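Local coordinates for type 4 fimbrial biogenesis protein PilF (Pseudomonas aeruginosa, PDB 2HO1) that is an outer-membrane lipoprotein that interacts with the secretin subunit PilQ and is essential for its outer-membrane localization and assembly into the dodecameric type IV pilus secretin, at residues N104-N109 against T135-R140; E93-L98 against Y121-Q126; F114-K119 against G148-Q153. All blocks are in the same frame, centred on the assembly; numbering follows the deposited sequence.

The three contacts illustrate how a TPR superhelix is held together, each joining parts of the chain that are separated by at least one intervening helix. Interactions 1 and 3 both use helix 105-117: its first turn meets the loop before helix 140-153, and its last turn meets residues 148-153, with centres about 17 Å apart. Interaction 2 joins helix 87-100 to helix 121-131, its centre about 13 Å from that of interaction 1 and 12 Å from that of interaction 3. Along the chain the segments interleave, so every contact crosses the others. Side chains of interaction 2 pack on both other contacts, which makes one continuous array within the TPR1-TPR4 region needed for secretin assembly.

Interaction 1. Residues N104-N109 against T135-R140; sequences NARVLN and TLYPER
Tyr-137 lays one face of its ring against the first turn of helix 105-117 and supplies nearly half of the buried surface, more than any other residue. The packing is apolar around the ring's root and mixed toward its hydroxyl. The methyl CB of Ala-105 lies 3.8 Å from Tyr-137 CG, while the backbone N of Arg-106 stands 4.0 Å above the ring plane, over its centre. The opposite face is covered from within its own loop by the backbone N of Glu-139, so the ring is sandwiched between two stretches of main chain. Arg-106 contributes the aliphatic part of its side chain: CG comes within 3.6 Å of Tyr-137 OH, and Arg-106 CB lies against Tyr-137 CE1. Its chain then bends at chi3 (70°) and carries the guanidinium away from the tyrosine, toward a weak, long ion pair with Asp-72.

The polar link across the contact runs through water. One molecule accepts from Asn-109 ND2 at 2.7 Å and lies 2.8 Å from Tyr-137 OH. The other end of the Asn-109 amide is held as well, since OD1 is hydrogen-bonded to Asn-146 on helix 140-153.

Capping and turn bonds shape the two backbones. Asn-104 is the N-cap of the helix; its OD1 receives Val-107 N at 3.1 Å in a nearly straight bond (173°), with the donor well above the carbonyl plane. On the other side, a type I turn from Tyr-137 to Arg-140 leads into helix 140-153, with Glu-139 at its N-cap.

With no direct hydrogen bond across it, the contact probably depends mostly on van der Waals packing of a ring that joins TPR 3 to the start of TPR 4, its hydroxyl linked to Asn-109 through a water.

Interaction 2. Residues E93-L98 against Y121-Q126; sequences EYRKAL and YEEAYQ
Glu-123 OE2 is the polar atom on which this contact turns. It receives a hydrogen bond from a water at 2.9 Å, forms a salt bridge with Arg-120 just before its own helix, and draws the guanidinium of Arg-95 from helix 87-100. That last pairing is a long salt bridge, with Arg-95 NH2 4.0 Å from Glu-123 OE2. The same water accepts a weak bond from Arg-95 NH2 at 3.4 Å, so the two charges are joined partly through solvent.

The geometry shows how two side chains can span segments 93-98 and 121-126, whose nearest CA atoms, those of Arg-95 and Glu-123, are 12.4 Å apart. Arg-95 has CG anti to the carbonyl carbon (chi1 -70°) and stays extended from CG to NE, which spends its length on reach. Glu-123 is likewise extended beyond CG, and the two chains meet at about a right angle. Their flat ends are turned only modestly against each other, the guanidinium and carboxylate planes lying 26° apart. Both OE2 and the water approach the guanidinium at its edge.

Each partner is nevertheless held more firmly by a residue of its own neighbourhood. Arg-95 NE has a salt bridge with Asp-91, one turn earlier on helix 87-100. Arg-120 and Arg-127 bring further positive charge close to the Arg-95 guanidinium, and the carboxylates of Asp-91 and Glu-123 probably offset part of it.

The contact is thus a long, partly water-mediated surface link between consecutive tetratricopeptide repeats, TPR 2 and TPR 3, and buries little area. Helix 105-117 comes between helices 87-100 and 121-131 in sequence and packs on Arg-95 and Leu-98 through Tyr-111, while helix 121-131 rests on helix 140-153 on another side, where Ala-124 and Tyr-125 touch Val-150.

Interaction 3. Residues F114-K119 against G148-Q153; sequences FLYEQK and GLVSLQ
Side-chain packing of one tyrosine against a neighbouring helix makes this contact, where the last turn of helix 105-117 meets residues 149-153 of helix 140-153. Tyr-116 reaches across with CG anti to its own backbone nitrogen (chi1 168°), and three residues of the second helix receive the ring. Tyr-116 CD1 touches Val-150 CG2 at 3.8 Å, the two side chains sliding past each other in opposite directions. Farther out, Tyr-116 CE1 meets Gln-153 CG at 3.8 Å, and CZ lies 3.9 Å from Leu-149 CB; both of these side chains cross the tyrosine at about a right angle.

The two helices belong to TPR 3 and TPR 4, so the ring packs between consecutive repeats of the superhelix, and Val-150 also leans on Ala-124 of helix 121-131. At the outer end of the ring a water gathers the polar atoms: it lies beside Tyr-116 OH, donates to Leu-149 O at 3.1 Å and accepts from Gln-153 NE2. Gln-153 bends at chi2 (-47°), and its amide plane stands 63° from the ring. Just beyond Tyr-116, the helix closes in a Schellman motif, with Lys-119 N bonded back to Tyr-116 O at 3.0 Å.

Interaction 1. Residues N104-N109 against T135-R140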
loop_
_atom_site.group_PDB
_atom_site.type_symbol
_atom_site.label_atom_id
_atom_site.label_comp_id
_atom_site.label_asym_id
_atom_site.label_seq_id
_atom_site.Cartn_x
_atom_site.Cartn_y
_atom_site.Cartn_z
ATOM N N ASN A 104 -3.945 -12.968 -2.595
ATOM C CA ASN A 104 -3.191 -13.890 -1.757
ATOM C C ASN A 104 -1.864 -13.231 -1.360
ATOM O O ASN A 104 -0.923 -13.177 -2.157
ATOM C CB ASN A 104 -2.896 -15.169 -2.562
ATOM C CG ASN A 104 -2.135 -16.192 -1.768
ATOM O OD1 ASN A 104 -1.205 -15.879 -1.050
ATOM N ND2 ASN A 104 -2.517 -17.436 -1.914
ATOM N N ALA A 105 -1.774 -12.772 -0.121
ATOM C CA ALA A 105 -0.586 -12.060 0.365
ATOM C C ALA A 105 0.743 -12.803 0.310
ATOM O O ALA A 105 1.783 -12.194 0.056
ATOM C CB ALA A 105 -0.829 -11.542 1.808
ATOM N N ARG A 106 0.726 -14.102 0.593
ATOM C CA ARG A 106 1.945 -14.873 0.563
ATOM C C ARG A 106 2.522 -14.893 -0.867
ATOM O O ARG A 106 3.710 -14.647 -1.072
ATOM C CB ARG A 106 1.665 -16.311 1.040
ATOM C CG ARG A 106 2.916 -17.176 1.152
ATOM C CD ARG A 106 2.557 -18.628 1.562
ATOM N NE ARG A 106 1.881 -19.303 0.464
ATOM C CZ ARG A 106 2.525 -19.828 -0.579
ATOM N NH1 ARG A 106 3.864 -19.784 -0.633
ATOM N NH2 ARG A 106 1.842 -20.417 -1.557
ATOM N N VAL A 107 1.660 -15.173 -1.839
ATOM C CA VAL A 107 2.070 -15.261 -3.223
ATOM C C VAL A 107 2.380 -13.879 -3.780
ATOM O O VAL A 107 3.353 -13.727 -4.532
ATOM C CB VAL A 107 0.992 -15.972 -4.043
ATOM C CG1 VAL A 107 1.358 -15.979 -5.525
ATOM C CG2 VAL A 107 0.847 -17.403 -3.515
ATOM N N LEU A 108 1.600 -12.872 -3.387
ATOM C CA LEU A 108 1.893 -11.515 -3.830
ATOM C C LEU A 108 3.273 -11.127 -3.299
ATOM O O LEU A 108 4.047 -10.461 -3.988
ATOM C CB LEU A 108 0.851 -10.524 -3.313
ATOM C CG LEU A 108 -0.493 -10.514 -4.072
ATOM C CD1 LEU A 108 -1.540 -9.723 -3.247
ATOM C CD2 LEU A 108 -0.301 -9.878 -5.490
ATOM N N ASN A 109 3.604 -11.552 -2.088
ATOM C CA ASN A 109 4.895 -11.171 -1.530
ATOM C C ASN A 109 6.043 -11.917 -2.216
ATOM O O ASN A 109 7.054 -11.319 -2.499
ATOM C CB ASN A 109 4.927 -11.397 -0.008
ATOM C CG ASN A 109 6.247 -10.956 0.612
ATOM O OD1 ASN A 109 6.677 -9.809 0.459
ATOM N ND2 ASN A 109 6.892 -11.860 1.311
ATOM N N THR A 135 -3.814 -7.941 6.753
ATOM C CA THR A 135 -3.141 -7.712 8.030
ATOM C C THR A 135 -3.017 -8.972 8.894
ATOM O O THR A 135 -2.406 -8.929 9.957
ATOM C CB THR A 135 -3.849 -6.557 8.854
ATOM O OG1 THR A 135 -5.229 -6.897 9.074
ATOM C CG2 THR A 135 -3.817 -5.227 8.056
ATOM N N LEU A 136 -3.556 -10.093 8.430
ATOM C CA LEU A 136 -3.479 -11.343 9.196
ATOM C C LEU A 136 -2.361 -12.225 8.679
ATOM O O LEU A 136 -2.093 -13.294 9.227
ATOM C CB LEU A 136 -4.800 -12.128 9.099
ATOM C CG LEU A 136 -6.103 -11.329 9.294
ATOM C CD1 LEU A 136 -7.288 -12.300 9.367
ATOM C CD2 LEU A 136 -6.029 -10.526 10.579
ATOM N N TYR A 137 -1.701 -11.795 7.608
ATOM C CA TYR A 137 -0.623 -12.594 7.043
ATOM C C TYR A 137 0.554 -12.657 8.019
ATOM O O TYR A 137 1.138 -11.638 8.375
ATOM C CB TYR A 137 -0.215 -12.009 5.670
ATOM C CG TYR A 137 0.931 -12.740 5.012
ATOM C CD1 TYR A 137 0.983 -14.142 4.998
ATOM C CD2 TYR A 137 1.997 -12.031 4.455
ATOM C CE1 TYR A 137 2.077 -14.814 4.456
ATOM C CE2 TYR A 137 3.096 -12.691 3.906
ATOM C CZ TYR A 137 3.138 -14.083 3.909
ATOM O OH TYR A 137 4.243 -14.716 3.360
ATOM N N PRO A 138 0.916 -13.871 8.476
ATOM C CA PRO A 138 2.024 -14.033 9.418
ATOM C C PRO A 138 3.348 -13.396 9.003
ATOM O O PRO A 138 4.123 -12.954 9.849
ATOM C CB PRO A 138 2.131 -15.563 9.563
ATOM C CG PRO A 138 0.755 -16.029 9.320
ATOM C CD PRO A 138 0.342 -15.187 8.136
ATOM N N GLU A 139 3.605 -13.345 7.703
ATOM C CA GLU A 139 4.842 -12.776 7.199
ATOM C C GLU A 139 4.694 -11.358 6.650
ATOM O O GLU A 139 5.500 -10.904 5.834
ATOM C CB GLU A 139 5.427 -13.692 6.134
ATOM C CG GLU A 139 6.465 -14.661 6.649
ATOM C CD GLU A 139 5.981 -15.499 7.809
ATOM O OE1 GLU A 139 4.936 -16.181 7.670
ATOM O OE2 GLU A 139 6.655 -15.474 8.870
ATOM N N ARG A 140 3.668 -10.653 7.111
ATOM C CA ARG A 140 3.450 -9.285 6.666
ATOM C C ARG A 140 4.725 -8.455 6.920
ATOM O O ARG A 140 5.037 -7.537 6.138
ATOM C CB ARG A 140 2.221 -8.723 7.388
ATOM C CG ARG A 140 1.926 -7.225 7.213
ATOM C CD ARG A 140 0.416 -7.008 7.389
ATOM N NE ARG A 140 0.022 -5.604 7.427
ATOM C CZ ARG A 140 -0.178 -4.906 8.549
ATOM N NH1 ARG A 140 -0.024 -5.480 9.746
ATOM N NH2 ARG A 140 -0.523 -3.623 8.478
HETATM O O HOH W 1 6.358 -14.491 1.562
#

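Interaction 2. Residues E93-L98 against Y121-Q126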
loop_
_atom_site.group_PDB
_atom_site.type_symbol
_atom_site.label_atom_id
_atom_site.label_comp_id
_atom_site.label_asym_id
_atom_site.label_seq_id
_atom_site.Cartn_x
_atom_site.Cartn_y
_atom_site.Cartn_z
ATOM N N GLU A 93 4.147 -18.443 -14.004
ATOM C CA GLU A 93 3.562 -19.252 -12.947
ATOM C C GLU A 93 3.065 -18.366 -11.803
ATOM O O GLU A 93 2.051 -18.662 -11.192
ATOM C CB GLU A 93 4.564 -20.275 -12.443
ATOM C CG GLU A 93 4.743 -21.487 -13.374
ATOM C CD GLU A 93 3.430 -22.209 -13.669
ATOM O OE1 GLU A 93 2.652 -22.492 -12.724
ATOM O OE2 GLU A 93 3.175 -22.513 -14.854
ATOM N N TYR A 94 3.805 -17.302 -11.493
ATOM C CA TYR A 94 3.362 -16.354 -10.484
ATOM C C TYR A 94 2.032 -15.735 -10.891
ATOM O O TYR A 94 1.138 -15.579 -10.067
ATOM C CB TYR A 94 4.416 -15.274 -10.247
ATOM C CG TYR A 94 5.420 -15.614 -9.166
ATOM C CD1 TYR A 94 5.003 -16.035 -7.912
ATOM C CD2 TYR A 94 6.783 -15.511 -9.400
ATOM C CE1 TYR A 94 5.914 -16.346 -6.925
ATOM C CE2 TYR A 94 7.700 -15.819 -8.418
ATOM C CZ TYR A 94 7.261 -16.235 -7.181
ATOM O OH TYR A 94 8.172 -16.541 -6.201
ATOM N N ARG A 95 1.886 -15.408 -12.170
ATOM C CA ARG A 95 0.639 -14.829 -12.640
ATOM C C ARG A 95 -0.506 -15.828 -12.626
ATOM O O ARG A 95 -1.634 -15.456 -12.326
ATOM C CB ARG A 95 0.808 -14.225 -14.039
ATOM C CG ARG A 95 1.667 -12.987 -14.052
ATOM C CD ARG A 95 1.617 -12.396 -15.433
ATOM N NE ARG A 95 2.673 -11.448 -15.745
ATOM C CZ ARG A 95 2.730 -10.185 -15.322
ATOM N NH1 ARG A 95 1.782 -9.688 -14.522
ATOM N NH2 ARG A 95 3.716 -9.395 -15.748
ATOM N N LYS A 96 -0.233 -17.091 -12.948
ATOM C CA LYS A 96 -1.294 -18.090 -12.927
ATOM C C LYS A 96 -1.752 -18.317 -11.490
ATOM O O LYS A 96 -2.922 -18.537 -11.244
ATOM C CB LYS A 96 -0.842 -19.432 -13.529
ATOM C CG LYS A 96 -0.603 -19.381 -15.057
ATOM C CD LYS A 96 -0.262 -20.761 -15.592
ATOM C CE LYS A 96 -0.065 -20.743 -17.099
ATOM N NZ LYS A 96 0.248 -22.125 -17.579
ATOM N N ALA A 97 -0.814 -18.274 -10.553
ATOM C CA ALA A 97 -1.114 -18.460 -9.139
ATOM C C ALA A 97 -2.049 -17.331 -8.655
ATOM O O ALA A 97 -3.003 -17.580 -7.928
ATOM C CB ALA A 97 0.173 -18.457 -8.359
ATOM N N LEU A 98 -1.781 -16.103 -9.086
ATOM C CA LEU A 98 -2.597 -14.953 -8.728
ATOM C C LEU A 98 -3.909 -14.802 -9.520
ATOM O O LEU A 98 -4.756 -14.001 -9.159
ATOM C CB LEU A 98 -1.779 -13.681 -8.885
ATOM C CG LEU A 98 -0.587 -13.670 -7.933
ATOM C CD1 LEU A 98 0.339 -12.532 -8.322
ATOM C CD2 LEU A 98 -1.094 -13.524 -6.464
ATOM N N TYR A 121 11.112 -2.781 -10.381
ATOM C CA TYR A 121 10.679 -2.090 -9.173
ATOM C C TYR A 121 9.262 -1.552 -9.122
ATOM O O TYR A 121 8.577 -1.700 -8.102
ATOM C CB TYR A 121 11.668 -0.986 -8.879
ATOM C CG TYR A 121 13.080 -1.504 -8.884
ATOM C CD1 TYR A 121 13.447 -2.562 -8.060
ATOM C CD2 TYR A 121 14.066 -0.917 -9.704
ATOM C CE1 TYR A 121 14.758 -3.031 -8.037
ATOM C CE2 TYR A 121 15.382 -1.375 -9.692
ATOM C CZ TYR A 121 15.725 -2.431 -8.860
ATOM O OH TYR A 121 17.012 -2.920 -8.851
ATOM N N GLU A 122 8.804 -0.924 -10.195
ATOM C CA GLU A 122 7.442 -0.404 -10.180
ATOM C C GLU A 122 6.450 -1.538 -9.964
ATOM O O GLU A 122 5.531 -1.435 -9.158
ATOM C CB GLU A 122 7.124 0.327 -11.473
ATOM N N GLU A 123 6.637 -2.631 -10.676
ATOM C CA GLU A 123 5.727 -3.743 -10.530
ATOM C C GLU A 123 5.874 -4.429 -9.171
ATOM O O GLU A 123 4.882 -4.852 -8.604
ATOM C CB GLU A 123 5.928 -4.750 -11.669
ATOM C CG GLU A 123 5.570 -4.203 -13.058
ATOM C CD GLU A 123 6.148 -5.082 -14.167
ATOM O OE1 GLU A 123 7.320 -4.901 -14.522
ATOM O OE2 GLU A 123 5.448 -5.975 -14.656
ATOM N N ALA A 124 7.106 -4.553 -8.664
ATOM C CA ALA A 124 7.338 -5.149 -7.344
ATOM C C ALA A 124 6.538 -4.331 -6.321
ATOM O O ALA A 124 5.741 -4.884 -5.549
ATOM C CB ALA A 124 8.847 -5.083 -6.976
ATOM N N TYR A 125 6.747 -3.014 -6.348
ATOM C CA TYR A 125 6.082 -2.085 -5.424
ATOM C C TYR A 125 4.569 -2.285 -5.446
ATOM O O TYR A 125 3.941 -2.445 -4.397
ATOM C CB TYR A 125 6.430 -0.633 -5.805
ATOM C CG TYR A 125 6.172 0.374 -4.692
ATOM C CD1 TYR A 125 6.943 0.365 -3.521
ATOM C CD2 TYR A 125 5.162 1.341 -4.812
ATOM C CE1 TYR A 125 6.718 1.282 -2.504
ATOM C CE2 TYR A 125 4.934 2.281 -3.790
ATOM C CZ TYR A 125 5.722 2.234 -2.643
ATOM O OH TYR A 125 5.501 3.129 -1.636
ATOM N N GLN A 126 3.984 -2.316 -6.645
ATOM C CA GLN A 126 2.559 -2.517 -6.791
ATOM C C GLN A 126 2.046 -3.829 -6.164
ATOM O O GLN A 126 1.015 -3.819 -5.458
ATOM C CB GLN A 126 2.165 -2.463 -8.275
ATOM C CG GLN A 126 2.342 -1.060 -8.894
ATOM C CD GLN A 126 2.201 -1.038 -10.429
ATOM O OE1 GLN A 126 2.516 -2.022 -11.117
ATOM N NE2 GLN A 126 1.751 0.101 -10.972
HETATM O O HOH W 2 2.598 -6.308 -14.709
#

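Interaction 3. Residues F114-K119 against G148-Q153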
loop_
_atom_site.group_PDB
_atom_site.type_symbol
_atom_site.label_atom_id
_atom_site.label_comp_id
_atom_site.label_asym_id
_atom_site.label_seq_id
_atom_site.Cartn_x
_atom_site.Cartn_y
_atom_site.Cartn_z
ATOM N N PHE A 114 10.303 -11.545 -6.267
ATOM C CA PHE A 114 10.838 -11.989 -7.574
ATOM C C PHE A 114 11.037 -10.739 -8.448
ATOM O O PHE A 114 12.120 -10.527 -9.029
ATOM C CB PHE A 114 9.847 -12.949 -8.248
ATOM C CG PHE A 114 10.138 -13.200 -9.714
ATOM C CD1 PHE A 114 11.272 -13.921 -10.106
ATOM C CD2 PHE A 114 9.301 -12.683 -10.701
ATOM C CE1 PHE A 114 11.566 -14.128 -11.473
ATOM C CE2 PHE A 114 9.579 -12.874 -12.053
ATOM C CZ PHE A 114 10.716 -13.602 -12.443
ATOM N N LEU A 115 9.996 -9.910 -8.525
ATOM C CA LEU A 115 10.061 -8.689 -9.323
ATOM C C LEU A 115 11.224 -7.796 -8.915
ATOM O O LEU A 115 11.877 -7.201 -9.775
ATOM C CB LEU A 115 8.735 -7.925 -9.266
ATOM C CG LEU A 115 7.614 -8.691 -9.974
ATOM C CD1 LEU A 115 6.263 -8.072 -9.606
ATOM C CD2 LEU A 115 7.855 -8.700 -11.507
ATOM N N TYR A 116 11.490 -7.720 -7.613
ATOM C CA TYR A 116 12.599 -6.925 -7.072
ATOM C C TYR A 116 13.957 -7.483 -7.596
ATOM O O TYR A 116 14.831 -6.726 -8.015
ATOM C CB TYR A 116 12.564 -6.974 -5.541
ATOM C CG TYR A 116 13.799 -6.437 -4.829
ATOM C CD1 TYR A 116 14.069 -5.074 -4.802
ATOM C CD2 TYR A 116 14.696 -7.292 -4.202
ATOM C CE1 TYR A 116 15.194 -4.574 -4.177
ATOM C CE2 TYR A 116 15.839 -6.799 -3.561
ATOM C CZ TYR A 116 16.073 -5.438 -3.560
ATOM O OH TYR A 116 17.179 -4.913 -2.949
ATOM N N GLU A 117 14.128 -8.801 -7.553
ATOM C CA GLU A 117 15.345 -9.439 -8.048
ATOM C C GLU A 117 15.512 -9.196 -9.549
ATOM O O GLU A 117 16.630 -9.150 -10.049
ATOM C CB GLU A 117 15.284 -10.946 -7.809
ATOM C CG GLU A 117 15.479 -11.361 -6.378
ATOM C CD GLU A 117 15.037 -12.793 -6.105
ATOM O OE1 GLU A 117 14.832 -13.577 -7.063
ATOM O OE2 GLU A 117 14.897 -13.136 -4.914
ATOM N N GLN A 118 14.394 -9.072 -10.267
ATOM C CA GLN A 118 14.418 -8.832 -11.702
ATOM C C GLN A 118 14.534 -7.355 -12.032
ATOM O O GLN A 118 14.490 -6.975 -13.183
ATOM C CB GLN A 118 13.140 -9.357 -12.324
ATOM C CG GLN A 118 12.972 -10.831 -12.158
ATOM C CD GLN A 118 13.951 -11.581 -12.986
ATOM O OE1 GLN A 118 14.018 -11.370 -14.211
ATOM N NE2 GLN A 118 14.724 -12.467 -12.345
ATOM N N LYS A 119 14.629 -6.525 -11.007
ATOM C CA LYS A 119 14.758 -5.077 -11.162
ATOM C C LYS A 119 13.534 -4.393 -11.772
ATOM O O LYS A 119 13.635 -3.334 -12.356
ATOM C CB LYS A 119 16.051 -4.764 -11.932
ATOM C CG LYS A 119 17.236 -5.574 -11.348
ATOM C CD LYS A 119 18.631 -4.996 -11.640
ATOM C CE LYS A 119 19.739 -5.987 -11.193
ATOM N NZ LYS A 119 19.693 -6.384 -9.730
ATOM N N GLY A 148 10.457 -1.656 1.701
ATOM C CA GLY A 148 11.622 -0.833 2.021
ATOM C C GLY A 148 12.783 -1.045 1.046
ATOM O O GLY A 148 13.406 -0.090 0.582
ATOM N N LEU A 149 13.078 -2.292 0.706
ATOM C CA LEU A 149 14.174 -2.533 -0.223
ATOM C C LEU A 149 13.856 -1.933 -1.596
ATOM O O LEU A 149 14.725 -1.296 -2.206
ATOM C CB LEU A 149 14.469 -4.037 -0.324
ATOM C CG LEU A 149 15.038 -4.687 0.948
ATOM C CD1 LEU A 149 14.869 -6.180 0.852
ATOM C CD2 LEU A 149 16.506 -4.339 1.160
ATOM N N VAL A 150 12.619 -2.112 -2.078
ATOM C CA VAL A 150 12.219 -1.547 -3.373
ATOM C C VAL A 150 12.328 -0.018 -3.303
ATOM O O VAL A 150 12.752 0.631 -4.263
ATOM C CB VAL A 150 10.753 -1.961 -3.750
ATOM C CG1 VAL A 150 10.247 -1.159 -4.961
ATOM C CG2 VAL A 150 10.692 -3.471 -4.044
ATOM N N SER A 151 11.967 0.573 -2.166
ATOM C CA SER A 151 12.048 2.018 -2.035
ATOM C C SER A 151 13.497 2.492 -2.181
ATOM O O SER A 151 13.766 3.575 -2.746
ATOM C CB SER A 151 11.463 2.475 -0.690
ATOM O OG SER A 151 10.061 2.306 -0.678
ATOM N N LEU A 152 14.430 1.695 -1.658
ATOM C CA LEU A 152 15.843 2.025 -1.772
ATOM C C LEU A 152 16.222 2.183 -3.237
ATOM O O LEU A 152 16.805 3.188 -3.637
ATOM C CB LEU A 152 16.696 0.927 -1.137
ATOM C CG LEU A 152 17.387 1.233 0.190
ATOM C CD1 LEU A 152 16.683 2.346 0.931
ATOM C CD2 LEU A 152 17.460 -0.014 1.039
ATOM N N GLN A 153 15.859 1.185 -4.036
ATOM C CA GLN A 153 16.155 1.189 -5.459
ATOM C C GLN A 153 15.441 2.281 -6.234
ATOM O O GLN A 153 15.824 2.594 -7.355
ATOM C CB GLN A 153 15.830 -0.171 -6.074
ATOM C CG GLN A 153 16.703 -1.302 -5.513
ATOM C CD GLN A 153 18.183 -0.925 -5.481
ATOM O OE1 GLN A 153 18.729 -0.458 -6.467
ATOM N NE2 GLN A 153 18.824 -1.121 -4.337
HETATM O O HOH W 3 17.500 -2.624 -2.034
#